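Local coordinates for ABC transporter periplasmic substrate-binding protein (PDB 5MY5) that probably captures tungstate in the periplasm with high selectivity and delivers it to an ABC transporter for uptake into the cell, at residues A[195-198]-A[199-203]; A[252-255]-A[256-260]. The protein carries 2 engineered substitutions. All coordinates share one frame; numbering follows the deposited sequence.

Interaction 1 of 2, residues A[195-198]-A[199-203]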
loop_
_atom_site.group_PDB
_atom_site.type_symbol
_atom_site.label_atom_id
_atom_site.label_comp_id
_atom_site.label_asym_id
_atom_site.label_seq_id
_atom_site.Cartn_x
_atom_site.Cartn_y
_atom_site.Cartn_z
ATOM N N GLY A 195 -1.393 -8.242 0.228
ATOM C CA GLY A 195 -0.284 -8.977 -0.392
ATOM C C GLY A 195 0.407 -9.905 0.586
ATOM O O GLY A 195 0.632 -11.078 0.353
ATOM N N THR A 196 0.789 -9.368 1.773
ATOM C CA THR A 196 1.452 -10.173 2.768
ATOM C C THR A 196 0.490 -11.292 3.264
ATOM O O THR A 196 0.986 -12.400 3.467
ATOM C CB THR A 196 1.937 -9.339 3.961
ATOM O OG1 THR A 196 2.822 -8.276 3.499
ATOM C CG2 THR A 196 2.694 -10.162 4.904
ATOM N N TYR A 197 -0.805 -10.984 3.434
ATOM C CA TYR A 197 -1.753 -12.032 3.742
ATOM C C TYR A 197 -1.726 -13.205 2.701
ATOM O O TYR A 197 -1.646 -14.375 3.105
ATOM C CB TYR A 197 -3.167 -11.569 3.950
ATOM C CG TYR A 197 -4.004 -12.715 4.412
ATOM C CD1 TYR A 197 -3.844 -13.192 5.698
ATOM C CD2 TYR A 197 -4.955 -13.336 3.556
ATOM C CE1 TYR A 197 -4.603 -14.297 6.119
ATOM C CE2 TYR A 197 -5.648 -14.450 3.950
ATOM C CZ TYR A 197 -5.477 -14.905 5.204
ATOM O OH TYR A 197 -6.252 -15.931 5.622
ATOM N N ILE A 198 -1.846 -12.825 1.444
ATOM C CA ILE A 198 -1.784 -13.830 0.361
ATOM C C ILE A 198 -0.515 -14.719 0.523
ATOM O O ILE A 198 -0.572 -15.987 0.415
ATOM C CB ILE A 198 -1.898 -13.130 -1.000
ATOM C CG1 ILE A 198 -3.282 -12.590 -1.249
ATOM C CG2 ILE A 198 -1.405 -14.115 -2.104
ATOM C CD1 ILE A 198 -3.309 -11.596 -2.361
ATOM N N LYS A 199 0.665 -14.140 0.755
ATOM C CA LYS A 199 1.889 -14.933 0.887
ATOM C C LYS A 199 1.831 -15.801 2.128
ATOM O O LYS A 199 2.237 -16.990 2.105
ATOM C CB LYS A 199 3.149 -14.004 0.897
ATOM C CG LYS A 199 3.349 -13.325 -0.473
ATOM C CD LYS A 199 4.510 -12.328 -0.533
ATOM C CE LYS A 199 4.700 -11.836 -1.993
ATOM N NZ LYS A 199 5.475 -10.532 -2.162
ATOM N N TYR A 200 1.356 -15.241 3.231
ATOM C CA TYR A 200 1.229 -16.018 4.468
ATOM C C TYR A 200 0.199 -17.240 4.314
ATOM O O TYR A 200 0.472 -18.357 4.742
ATOM C CB TYR A 200 0.696 -15.048 5.578
ATOM C CG TYR A 200 0.093 -15.711 6.789
ATOM C CD1 TYR A 200 0.926 -16.349 7.685
ATOM C CD2 TYR A 200 -1.300 -15.677 7.063
ATOM C CE1 TYR A 200 0.427 -17.041 8.781
ATOM C CE2 TYR A 200 -1.795 -16.279 8.193
ATOM C CZ TYR A 200 -0.937 -16.934 9.036
ATOM O OH TYR A 200 -1.628 -17.521 10.100
ATOM N N GLU A 201 -0.943 -16.984 3.709
ATOM C CA GLU A 201 -1.983 -17.979 3.475
ATOM C C GLU A 201 -1.368 -19.143 2.606
ATOM O O GLU A 201 -1.568 -20.325 2.925
ATOM C CB GLU A 201 -3.078 -17.292 2.681
ATOM C CG GLU A 201 -4.226 -18.208 2.272
ATOM C CD GLU A 201 -5.233 -17.543 1.374
ATOM O OE1 GLU A 201 -4.915 -16.797 0.440
ATOM O OE2 GLU A 201 -6.433 -17.704 1.622
ATOM N N ALA A 202 -0.577 -18.799 1.613
ATOM C CA ALA A 202 0.133 -19.823 0.779
ATOM C C ALA A 202 1.205 -20.613 1.523
ATOM O O ALA A 202 1.321 -21.802 1.341
ATOM C CB ALA A 202 0.688 -19.164 -0.501
ATOM N N SER A 203 1.952 -19.975 2.408
ATOM C CA SER A 203 2.835 -20.669 3.318
ATOM C C SER A 203 2.203 -21.665 4.244
ATOM O O SER A 203 2.950 -22.517 4.760
ATOM C CB SER A 203 3.712 -19.678 4.108
ATOM O OG SER A 203 3.031 -19.163 5.201
HETATM O O HOH W 1 -7.226 -18.091 4.201
HETATM O O HOH W 2 -2.577 -17.415 -0.969
#
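Gly195 and Lys199 stand one turn apart in the short alpha-helix 194-203, part of the periplasmic binding protein fold, and their backbones are joined by the i to i+4 bond from Lys199 N to Gly195 O. The carbonyl of Gly195 also lies beside the aliphatic stem of Lys199, whose CG is 3.6 Å from Gly195 O before the extended chain leads the ammonium group away. Thr196 accepts the next backbone bond, from Tyr200 N, while its hydroxyl bonds back to Asp193 just ahead of the helix; its side chain packs on helix 176-186, where a small, partly apolar residue fits. At Tyr197 the contact becomes one of side chains. CG is anti to the backbone N (chi1 -174°), which sends the ring along the helix toward its C-terminal end. There CE1 of Tyr197 meets the edge of the Tyr200 ring at CD2, 3.7 Å away, with the two planes inclined at 54°. One face of the Tyr197 ring is covered by Glu201, whose CB lies 4.0 Å from Tyr197 CE2. Tyrosine suits this place because its ring is buried against Ile212 and Pro208 while its hydroxyl still finds polar partners: Leu210 O and a water, 2.8 Å from Tyr197 OH, that also donates to Glu201 OE2. Ile198 is buried against Leu263, a place suited to a branched apolar side chain, and its carbonyl receives Ala202 N. Both carboxylate oxygens of Glu201 are engaged: OE2 by the first water, OE1 by a salt bridge with Lys266, which probably stabilises the negative charge. A second water bridges the turn by donating both to Ile198 O and to Glu201 OE1, at 2.8 Å from each.

Interaction 2 of 2, residues A[252-255]-A[256-260]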
loop_
_atom_site.group_PDB
_atom_site.type_symbol
_atom_site.label_atom_id
_atom_site.label_comp_id
_atom_site.label_asym_id
_atom_site.label_seq_id
_atom_site.Cartn_x
_atom_site.Cartn_y
_atom_site.Cartn_z
ATOM N N PRO A 252 -6.689 2.585 -20.980
ATOM C CA PRO A 252 -7.497 1.387 -20.705
ATOM C C PRO A 252 -6.792 0.039 -20.730
ATOM O O PRO A 252 -7.093 -0.855 -19.923
ATOM C CB PRO A 252 -8.542 1.450 -21.839
ATOM C CG PRO A 252 -8.695 2.918 -22.091
ATOM C CD PRO A 252 -7.332 3.541 -21.892
ATOM N N ALA A 253 -5.895 -0.192 -21.678
ATOM C CA ALA A 253 -5.272 -1.499 -21.814
ATOM C C ALA A 253 -4.362 -1.731 -20.593
ATOM O O ALA A 253 -4.319 -2.815 -20.088
ATOM C CB ALA A 253 -4.475 -1.624 -23.118
ATOM N N THR A 254 -3.578 -0.706 -20.163
ATOM C CA THR A 254 -2.688 -0.964 -19.018
ATOM C C THR A 254 -3.498 -1.033 -17.722
ATOM O O THR A 254 -3.185 -1.825 -16.872
ATOM C CB THR A 254 -1.580 0.088 -18.910
ATOM O OG1 THR A 254 -0.842 0.137 -20.177
ATOM C CG2 THR A 254 -0.627 -0.210 -17.787
ATOM N N GLN A 255 -4.555 -0.250 -17.577
ATOM C CA GLN A 255 -5.525 -0.419 -16.474
ATOM C C GLN A 255 -6.012 -1.847 -16.353
ATOM O O GLN A 255 -5.993 -2.454 -15.302
ATOM C CB GLN A 255 -6.618 0.599 -16.583
ATOM C CG GLN A 255 -6.182 2.058 -16.388
ATOM C CD GLN A 255 -6.069 2.398 -14.945
ATOM O OE1 GLN A 255 -7.113 2.493 -14.288
ATOM N NE2 GLN A 255 -4.814 2.599 -14.438
ATOM N N LYS A 256 -6.384 -2.425 -17.498
ATOM C CA LYS A 256 -6.831 -3.787 -17.508
ATOM C C LYS A 256 -5.704 -4.694 -17.062
ATOM O O LYS A 256 -5.935 -5.592 -16.277
ATOM C CB LYS A 256 -7.388 -4.170 -18.920
ATOM C CG LYS A 256 -7.890 -5.590 -19.026
ATOM C CD LYS A 256 -8.517 -5.874 -20.390
ATOM C CE LYS A 256 -9.236 -7.223 -20.275
ATOM N NZ LYS A 256 -9.478 -7.901 -21.586
ATOM N N THR A 257 -4.472 -4.494 -17.531
ATOM C CA THR A 257 -3.315 -5.274 -17.160
ATOM C C THR A 257 -3.095 -5.184 -15.619
ATOM O O THR A 257 -2.726 -6.207 -14.962
ATOM C CB THR A 257 -2.001 -4.834 -17.849
ATOM O OG1 THR A 257 -2.112 -4.963 -19.318
ATOM C CG2 THR A 257 -0.807 -5.637 -17.413
ATOM N N ILE A 258 -3.236 -3.966 -15.073
ATOM C CA ILE A 258 -3.037 -3.822 -13.609
ATOM C C ILE A 258 -4.136 -4.619 -12.890
ATOM O O ILE A 258 -3.833 -5.392 -11.924
ATOM C CB ILE A 258 -3.101 -2.358 -13.275
ATOM C CG1 ILE A 258 -1.824 -1.663 -13.805
ATOM C CG2 ILE A 258 -3.269 -2.126 -11.753
ATOM C CD1 ILE A 258 -1.905 -0.186 -13.720
ATOM N N GLY A 259 -5.361 -4.517 -13.329
ATOM C CA GLY A 259 -6.503 -5.237 -12.710
ATOM C C GLY A 259 -6.379 -6.754 -12.826
ATOM O O GLY A 259 -6.758 -7.570 -11.876
ATOM N N ASP A 260 -5.787 -7.201 -13.928
ATOM C CA ASP A 260 -5.492 -8.639 -14.089
ATOM C C ASP A 260 -4.232 -9.204 -13.443
ATOM O O ASP A 260 -4.027 -10.409 -13.435
ATOM C CB ASP A 260 -5.447 -8.910 -15.598
ATOM C CG ASP A 260 -6.820 -8.861 -16.231
ATOM O OD1 ASP A 260 -7.803 -8.857 -15.516
ATOM O OD2 ASP A 260 -6.882 -8.767 -17.471
HETATM O O HOH W 3 -0.463 -2.611 -20.837
#
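This is a local contact between successive turns of the alpha-helix 252-260, near the C-terminal end of a periplasmic binding protein fold, where the helix touches strand 266-271 and helix 41-53. Proline suits the first turn, where its missing N-H costs no helical bond, and Pro252 O accepts Lys256 N at 3.0 Å. The same i to i+4 pattern continues through Gly259 N to Gln255 O. On the side toward strand 266-271, Gln255 and Ile258 lie side by side and point the same way, with Gln255 NE2 4.1 Å from Ile258 CD1. The glutamine chain bends at chi2 (-81°), and its amide is gripped at both ends: NE2 donates to Met249 O and Leu102 O, while OE1 accepts from Ala273 N, so that its rotation is fixed. Ile258 offers the apolar counterpart, resting on Phe269, and its CG1 lies 3.4 Å from Thr254 O. Thr257 faces helix 41-53, where its side chain touches Leu45 and Gln48. Its hydroxyl sits beside the backbone N (chi1 -61°), close to Ala253 O, and shares a water with Thr254: 2.9 Å from Thr254 OG1 and 3.2 Å from Thr257 OG1.

In the fold
Interactions 1 and 2 follow one another along the chain, each confined to a single short helix, 194-203 and then 252-260. Their centres are 23 Å apart and their nearest atoms about 11 Å, so they do not touch. Between them the chain runs through strands 210-214 and 221-228 and helix 239-250. Both helices pack against parts of the same mixed sheet: helix 194-203 touches strands 210-214 and 262-263, whereas helix 252-260 touches strand 266-271. The hairpin of strands 262-263 and 266-271 directly follows the second helix and also reaches the first, through Leu263 and Lys266, so this strand pair ties the two separate helices into one sheet.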